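Local coordinates for protein arginyl-trna synthetase (PDB 1IQ0) that probably attaches L-arginine to tRNA(Arg) in an ATP-dependent reaction that releases AMP and diphosphate, as a monomeric class I aminoacyl-tRNA synthetase, at residues 406-411 against 440-445; 435-440 against 463-468; 444-449 against 455-460. All blocks are in the same frame, centred on the assembly; numbering follows the deposited sequence.

Interaction 1: 406-411 against 440-445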
# COMPACT_ATOMS: atom_id res chain seq x y z
N ASP A 406 13.17 6.75 -13.48
CA ASP A 406 14.50 6.19 -13.65
C ASP A 406 15.59 7.20 -13.29
O ASP A 406 16.64 6.82 -12.77
CB ASP A 406 14.71 5.70 -15.08
CG ASP A 406 13.88 4.46 -15.39
OD1 ASP A 406 13.59 3.69 -14.45
OD2 ASP A 406 13.54 4.27 -16.57
N GLU A 407 15.33 8.48 -13.55
CA GLU A 407 16.30 9.51 -13.22
C GLU A 407 16.31 9.76 -11.72
O GLU A 407 17.37 9.93 -11.13
CB GLU A 407 15.98 10.81 -13.96
CG GLU A 407 16.16 10.71 -15.46
CD GLU A 407 15.75 11.98 -16.18
OE1 GLU A 407 16.39 13.03 -15.96
OE2 GLU A 407 14.77 11.92 -16.96
N VAL A 408 15.13 9.78 -11.10
CA VAL A 408 15.07 9.99 -9.66
C VAL A 408 15.82 8.85 -8.99
O VAL A 408 16.55 9.06 -8.02
CB VAL A 408 13.62 10.05 -9.14
CG1 VAL A 408 13.62 10.13 -7.61
CG2 VAL A 408 12.91 11.28 -9.70
N LEU A 409 15.65 7.63 -9.51
CA LEU A 409 16.33 6.48 -8.96
C LEU A 409 17.85 6.63 -9.07
O LEU A 409 18.57 6.43 -8.09
CB LEU A 409 15.90 5.19 -9.67
CG LEU A 409 14.50 4.65 -9.33
CD1 LEU A 409 14.20 3.42 -10.18
CD2 LEU A 409 14.44 4.30 -7.86
N GLU A 410 18.33 6.99 -10.26
CA GLU A 410 19.77 7.13 -10.46
C GLU A 410 20.38 8.24 -9.62
O GLU A 410 21.44 8.07 -9.04
CB GLU A 410 20.09 7.38 -11.94
CG GLU A 410 19.65 8.73 -12.47
CD GLU A 410 20.30 9.07 -13.80
OE1 GLU A 410 19.97 10.12 -14.38
OE2 GLU A 410 21.16 8.28 -14.27
N GLU A 411 19.70 9.39 -9.55
CA GLU A 411 20.20 10.51 -8.78
C GLU A 411 20.19 10.21 -7.28
O GLU A 411 21.09 10.63 -6.56
CB GLU A 411 19.35 11.75 -9.07
CG GLU A 411 19.72 13.01 -8.28
CD GLU A 411 21.18 13.42 -8.43
OE1 GLU A 411 21.82 13.00 -9.42
OE2 GLU A 411 21.69 14.17 -7.57
N GLY A 440 15.17 2.61 -0.14
CA GLY A 440 14.53 2.82 1.14
C GLY A 440 14.06 4.25 1.30
O GLY A 440 12.99 4.51 1.86
N ALA A 441 14.87 5.19 0.83
CA ALA A 441 14.52 6.60 0.92
C ALA A 441 13.26 6.87 0.09
O ALA A 441 12.33 7.53 0.55
CB ALA A 441 15.67 7.45 0.40
N ILE A 442 13.25 6.34 -1.12
CA ILE A 442 12.12 6.51 -2.03
C ILE A 442 10.84 5.80 -1.57
O ILE A 442 9.79 6.44 -1.44
CB ILE A 442 12.52 6.04 -3.46
CG1 ILE A 442 13.62 6.97 -3.99
CG2 ILE A 442 11.30 6.03 -4.38
CD1 ILE A 442 14.24 6.52 -5.29
N ARG A 443 10.93 4.50 -1.30
CA ARG A 443 9.75 3.75 -0.85
C ARG A 443 9.17 4.29 0.44
O ARG A 443 7.94 4.34 0.61
CB ARG A 443 10.08 2.27 -0.68
CG ARG A 443 10.32 1.53 -1.99
CD ARG A 443 9.12 1.63 -2.93
NE ARG A 443 8.21 0.50 -2.84
CZ ARG A 443 7.29 0.33 -1.90
NH1 ARG A 443 7.14 1.23 -0.92
NH2 ARG A 443 6.50 -0.74 -1.95
N PHE A 444 10.02 4.71 1.37
CA PHE A 444 9.52 5.24 2.64
C PHE A 444 8.87 6.61 2.46
O PHE A 444 7.83 6.89 3.04
CB PHE A 444 10.64 5.35 3.69
CG PHE A 444 10.12 5.53 5.09
CD1 PHE A 444 9.70 4.43 5.83
CD2 PHE A 444 9.97 6.80 5.63
CE1 PHE A 444 9.14 4.59 7.10
CE2 PHE A 444 9.41 6.97 6.90
CZ PHE A 444 9.00 5.87 7.63
N SER A 445 9.51 7.47 1.67
CA SER A 445 8.96 8.80 1.42
C SER A 445 7.56 8.72 0.79
O SER A 445 6.63 9.41 1.19
CB SER A 445 9.89 9.58 0.50
OG SER A 445 9.29 10.80 0.08
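I442 reaches across to the helix carrying V408 and L409, and its terminal methyl does all the touching. CD1 of I442 lies 3.4 Å from CD2 of L409, closer than two methyl groups usually pack, and this is the tightest point between 406-411 and 440-445. The second partner is more relaxed: V408 CG1 stands 4.3 Å from I442 CD1. The two methyls of the first helix thus share one isoleucine tip, and I442 accounts for 60 of the 105 Å² buried between the segments.

The torsions explain how one methyl covers that gap. I442 leaves its helix pointing at the partner, and the extended CG1-CD1 arm (chi2 172°) carries CD1 to the front of the side chain. L409 starts off less directly; with CG beside its backbone N (chi1 -75°), the branch swings round until CD2 faces the isoleucine. The two side chains meet at roughly a right angle. This reach is needed because the backbones stay well separated, with 8.1 Å between L409 CA and I442 CA, the nearest such pair.

Regular helical bonding supports both sides, for example E410 N to D406 O at 3.0 Å and F444 N to G440 O, also at 3.0 Å. Polar groups tie the helices to other parts of the chain: D406 forms a salt bridge with K175 and a hydrogen bond with T226, while R443 forms a salt bridge with D130.

In the fold, helices 405-423 and 430-448 are consecutive and meet here over the edge of the mixed sheet. V408 and I442 both also rest on F457 of strand 455-457, and helix 120-138 adds V120, part of the predicted 'HIGH' region, against V408 and L123 against I442.

Interaction 2: 435-440 against 463-468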
# COMPACT_ATOMS: atom_id res chain seq x y z
N ARG A 435 22.18 1.08 -3.35
CA ARG A 435 20.88 0.76 -3.95
C ARG A 435 19.81 0.62 -2.87
O ARG A 435 18.70 1.15 -3.00
CB ARG A 435 20.96 -0.56 -4.73
CG ARG A 435 19.68 -0.91 -5.49
CD ARG A 435 19.72 -2.32 -6.06
NE ARG A 435 19.62 -3.34 -5.02
CZ ARG A 435 18.52 -3.60 -4.33
NH1 ARG A 435 17.40 -2.91 -4.57
NH2 ARG A 435 18.53 -4.53 -3.38
N MET A 436 20.14 -0.09 -1.80
CA MET A 436 19.20 -0.30 -0.70
C MET A 436 18.80 0.99 -0.03
O MET A 436 17.63 1.19 0.28
CB MET A 436 19.80 -1.25 0.33
CG MET A 436 19.97 -2.67 -0.17
SD MET A 436 20.33 -3.85 1.14
CE MET A 436 20.51 -5.36 0.17
N VAL A 437 19.78 1.87 0.19
CA VAL A 437 19.50 3.15 0.83
C VAL A 437 18.64 4.05 -0.04
O VAL A 437 17.70 4.68 0.44
CB VAL A 437 20.82 3.87 1.19
CG1 VAL A 437 20.53 5.23 1.79
CG2 VAL A 437 21.62 3.02 2.17
N ALA A 438 18.95 4.11 -1.34
CA ALA A 438 18.18 4.93 -2.27
C ALA A 438 16.74 4.41 -2.36
O ALA A 438 15.79 5.19 -2.34
CB ALA A 438 18.83 4.93 -3.64
N LEU A 439 16.61 3.09 -2.47
CA LEU A 439 15.30 2.45 -2.56
C LEU A 439 14.49 2.69 -1.28
O LEU A 439 13.28 2.94 -1.34
CB LEU A 439 15.45 0.93 -2.78
CG LEU A 439 14.16 0.12 -2.85
CD1 LEU A 439 13.32 0.60 -4.03
CD2 LEU A 439 14.48 -1.36 -2.99
N GLY A 440 15.17 2.61 -0.14
CA GLY A 440 14.53 2.82 1.14
C GLY A 440 14.06 4.25 1.30
O GLY A 440 12.99 4.51 1.86
N LEU A 463 16.99 11.26 1.94
CA LEU A 463 18.13 10.37 2.13
C LEU A 463 18.77 10.42 3.52
O LEU A 463 19.44 9.47 3.92
CB LEU A 463 19.20 10.68 1.09
CG LEU A 463 18.98 10.18 -0.33
CD1 LEU A 463 19.96 10.88 -1.24
CD2 LEU A 463 19.18 8.66 -0.38
N SER A 464 18.58 11.52 4.24
CA SER A 464 19.19 11.71 5.56
C SER A 464 19.00 10.61 6.61
O SER A 464 17.87 10.22 6.93
CB SER A 464 18.73 13.03 6.17
OG SER A 464 19.32 13.22 7.44
N PHE A 465 20.11 10.15 7.17
CA PHE A 465 20.08 9.11 8.20
C PHE A 465 19.59 9.68 9.52
O PHE A 465 19.36 8.93 10.47
CB PHE A 465 21.47 8.50 8.39
CG PHE A 465 21.89 7.58 7.29
CD1 PHE A 465 21.95 8.02 5.97
CD2 PHE A 465 22.22 6.26 7.56
CE1 PHE A 465 22.33 7.16 4.94
CE2 PHE A 465 22.60 5.39 6.54
CZ PHE A 465 22.66 5.84 5.23
N GLU A 466 19.41 10.99 9.58
CA GLU A 466 18.96 11.64 10.80
C GLU A 466 17.49 12.08 10.85
O GLU A 466 16.96 12.28 11.94
CB GLU A 466 19.84 12.86 11.11
CG GLU A 466 21.24 12.52 11.63
CD GLU A 466 22.14 11.87 10.59
OE1 GLU A 466 22.37 12.49 9.53
OE2 GLU A 466 22.62 10.74 10.84
N GLY A 467 16.83 12.21 9.70
CA GLY A 467 15.43 12.63 9.71
C GLY A 467 14.43 11.49 9.76
O GLY A 467 14.82 10.34 9.97
N ASP A 468 13.14 11.81 9.58
CA ASP A 468 12.08 10.80 9.56
C ASP A 468 12.05 10.24 8.14
O ASP A 468 11.19 10.59 7.32
CB ASP A 468 10.72 11.43 9.90
CG ASP A 468 10.71 12.10 11.26
OD1 ASP A 468 11.14 11.46 12.25
OD2 ASP A 468 10.28 13.26 11.34
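V437 carries most of the share that 435-440, part of helix 430-448, has in this contact, and its branches can be followed outward toward F465 and L463. The bond from CA to CB heads toward 463-468, and CB itself touches nothing there; the two methyls do. CG1, set opposite the backbone N (chi1 177°), has the fuller surroundings: it lies 4.1 Å from F465 CZ and equally 4.1 Å from F465 CE1, approaching the ring obliquely, and it also comes to 4.3 Å from L463 CD2. CG2 meets the ring more marginally, 4.3 Å from F465 CZ. The valine and phenylalanine side chains cross at about a right angle.

The chain that presents the ring leaves helix 459-463 at S464, where the backbone first abandons helical angles, and folds into an ST turn: S464 OG accepts a hydrogen bond from E466 N at 3.1 Å, with an N-H...O angle of 155°. This loop runs on to helix 470-487, which leads into the DALR anticodon-binding region. P471 at the start of that helix packs against both V437 and F465, and Q474 hydrogen-bonds to the backbone oxygen of M436.

One residue along, A438 turns its methyl away, to A412 and T413 of helix 405-423. What it offers L463 is backbone: A438 CA sits 4.3 Å from L463 CD2.

Interaction 3: 444-449 against 455-460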
# COMPACT_ATOMS: atom_id res chain seq x y z
N PHE A 444 10.02 4.71 1.37
CA PHE A 444 9.52 5.24 2.64
C PHE A 444 8.87 6.61 2.46
O PHE A 444 7.83 6.89 3.04
CB PHE A 444 10.64 5.35 3.69
CG PHE A 444 10.12 5.53 5.09
CD1 PHE A 444 9.70 4.43 5.83
CD2 PHE A 444 9.97 6.80 5.63
CE1 PHE A 444 9.14 4.59 7.10
CE2 PHE A 444 9.41 6.97 6.90
CZ PHE A 444 9.00 5.87 7.63
N SER A 445 9.51 7.47 1.67
CA SER A 445 8.96 8.80 1.42
C SER A 445 7.56 8.72 0.79
O SER A 445 6.63 9.41 1.19
CB SER A 445 9.89 9.58 0.50
OG SER A 445 9.29 10.80 0.08
N MET A 446 7.42 7.86 -0.22
CA MET A 446 6.15 7.70 -0.92
C MET A 446 5.00 7.18 -0.07
O MET A 446 3.83 7.36 -0.42
CB MET A 446 6.34 6.78 -2.12
CG MET A 446 7.17 7.39 -3.25
SD MET A 446 6.41 8.93 -3.82
CE MET A 446 7.41 10.15 -2.90
N VAL A 447 5.30 6.58 1.07
CA VAL A 447 4.23 6.02 1.88
C VAL A 447 4.07 6.53 3.33
O VAL A 447 3.09 6.22 3.99
CB VAL A 447 4.34 4.47 1.88
CG1 VAL A 447 5.41 3.99 2.87
CG2 VAL A 447 3.01 3.86 2.16
N LYS A 448 5.01 7.33 3.83
CA LYS A 448 4.89 7.82 5.20
C LYS A 448 3.81 8.90 5.38
O LYS A 448 3.28 9.09 6.47
CB LYS A 448 6.22 8.37 5.70
CG LYS A 448 6.55 9.75 5.19
CD LYS A 448 7.74 10.34 5.95
CE LYS A 448 8.06 11.74 5.46
NZ LYS A 448 9.27 12.31 6.12
N THR A 449 3.48 9.59 4.29
CA THR A 449 2.50 10.67 4.32
C THR A 449 1.10 10.22 3.88
O THR A 449 0.95 9.58 2.84
CB THR A 449 2.94 11.82 3.40
OG1 THR A 449 4.22 12.32 3.83
CG2 THR A 449 1.92 12.95 3.40
N ILE A 455 2.91 15.35 -1.39
CA ILE A 455 4.28 15.06 -0.98
C ILE A 455 5.28 15.87 -1.81
O ILE A 455 5.09 16.09 -3.00
CB ILE A 455 4.65 13.57 -1.20
CG1 ILE A 455 3.78 12.67 -0.32
CG2 ILE A 455 6.11 13.34 -0.87
CD1 ILE A 455 3.99 11.20 -0.59
N ASP A 456 6.36 16.33 -1.17
CA ASP A 456 7.41 17.06 -1.87
C ASP A 456 8.68 16.24 -1.65
O ASP A 456 9.26 16.28 -0.57
CB ASP A 456 7.61 18.46 -1.29
CG ASP A 456 8.60 19.30 -2.10
OD1 ASP A 456 9.34 18.73 -2.92
OD2 ASP A 456 8.64 20.54 -1.92
N PHE A 457 9.09 15.47 -2.66
CA PHE A 457 10.28 14.65 -2.54
C PHE A 457 11.57 15.43 -2.78
O PHE A 457 11.83 15.87 -3.91
CB PHE A 457 10.23 13.47 -3.51
CG PHE A 457 11.38 12.51 -3.36
CD1 PHE A 457 11.35 11.52 -2.37
CD2 PHE A 457 12.51 12.62 -4.16
CE1 PHE A 457 12.44 10.66 -2.18
CE2 PHE A 457 13.60 11.77 -3.98
CZ PHE A 457 13.57 10.78 -2.98
N ARG A 458 12.37 15.60 -1.74
CA ARG A 458 13.64 16.31 -1.86
C ARG A 458 14.74 15.32 -1.51
O ARG A 458 14.75 14.76 -0.42
CB ARG A 458 13.66 17.52 -0.92
CG ARG A 458 12.39 18.37 -1.02
CD ARG A 458 12.41 19.55 -0.06
NE ARG A 458 13.08 20.71 -0.63
CZ ARG A 458 12.53 21.54 -1.50
NH1 ARG A 458 11.29 21.35 -1.92
NH2 ARG A 458 13.23 22.57 -1.98
N TYR A 459 15.66 15.09 -2.44
CA TYR A 459 16.74 14.12 -2.25
C TYR A 459 17.44 14.10 -0.90
O TYR A 459 17.37 13.11 -0.18
CB TYR A 459 17.79 14.28 -3.35
CG TYR A 459 17.29 13.94 -4.74
CD1 TYR A 459 16.89 14.95 -5.63
CD2 TYR A 459 17.21 12.62 -5.17
CE1 TYR A 459 16.43 14.64 -6.91
CE2 TYR A 459 16.76 12.30 -6.44
CZ TYR A 459 16.37 13.31 -7.31
OH TYR A 459 15.95 12.99 -8.57
N GLN A 460 18.14 15.18 -0.56
CA GLN A 460 18.89 15.24 0.69
C GLN A 460 18.03 14.94 1.92
O GLN A 460 18.41 14.15 2.78
CB GLN A 460 19.56 16.61 0.84
CG GLN A 460 20.50 16.70 2.05
CD GLN A 460 21.38 17.94 2.03
OE1 GLN A 460 22.17 18.15 1.10
NE2 GLN A 460 21.25 18.78 3.05
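This is mainly apolar packing of a helix end, and the residue after it, on an edge strand of the class I catalytic core, a Rossmann-type fold. Strand 455-457 is the outermost strand of the mixed sheet on this side and runs parallel to its neighbour, strand 380-390, to which I455 and F457 are tied by backbone hydrogen bonds. Helices 405-423 and 430-448 lie between the two strands in sequence, so the connection is a beta-alpha-beta crossover with two helices. The local geometry agrees: the axes of 444-448 and 455-457 approach to 9.1 Å and run nearly antiparallel, at 167°. Together the segments bury 256 Å².

I455 is the centre of the contact, and each of its branches has a different neighbour. CG2 meets the methyl of M446, with I455 CG2 and M446 CE 4.0 Å apart; the methionine reaches it because its chain bends at chi2 (-57°) and again at chi3. CG1 runs alongside T449 in the opposite direction, 3.9 Å from T449 CB. CD1 presses instead on backbone, 3.7 Å from S445 O and 3.8 Å from M446 O. The helix is further covered by helix 120-138, whose L123, R124 and A127 touch M446.

D456 faces the other way, away from the helix. Its OD2 forms a salt bridge with R458 NH1 at 2.8 Å, although as a hydrogen bond the pair is bent and weak, while OD1 accepts from the backbone N of G392.

F457 turns back to the helix and receives S445 at its ring edge rather than over a face. The serine CB lies in the ring plane and the hydroxyl near it, with S445 OG 3.3 Å from F457 CD1, an approach made with OG opposite its own backbone N (chi1 171°).

Overall arrangement
All three contacts use overlapping parts of helix 430-448, in the order 2, 1, 3 along the chain. All four touching residues of interaction 2 are buried, while interactions 1 and 3 each include one partly exposed residue, L409 and T449. Interaction 1 joins the helix to the preceding one through one methyl tip; interaction 2 joins it to the end of helix 459-463 and the loop after it, through a leucine and an aromatic ring. Interaction 3 sets it on the sheet edge, adding backbone carbonyls and a serine hydroxyl to otherwise apolar packing. F457 CZ touches I442 CG1 at 3.9 Å, linking 1 and 3; between 2 and 3 the link is polar, a probable hydrogen bond from K448 NZ to D468 O.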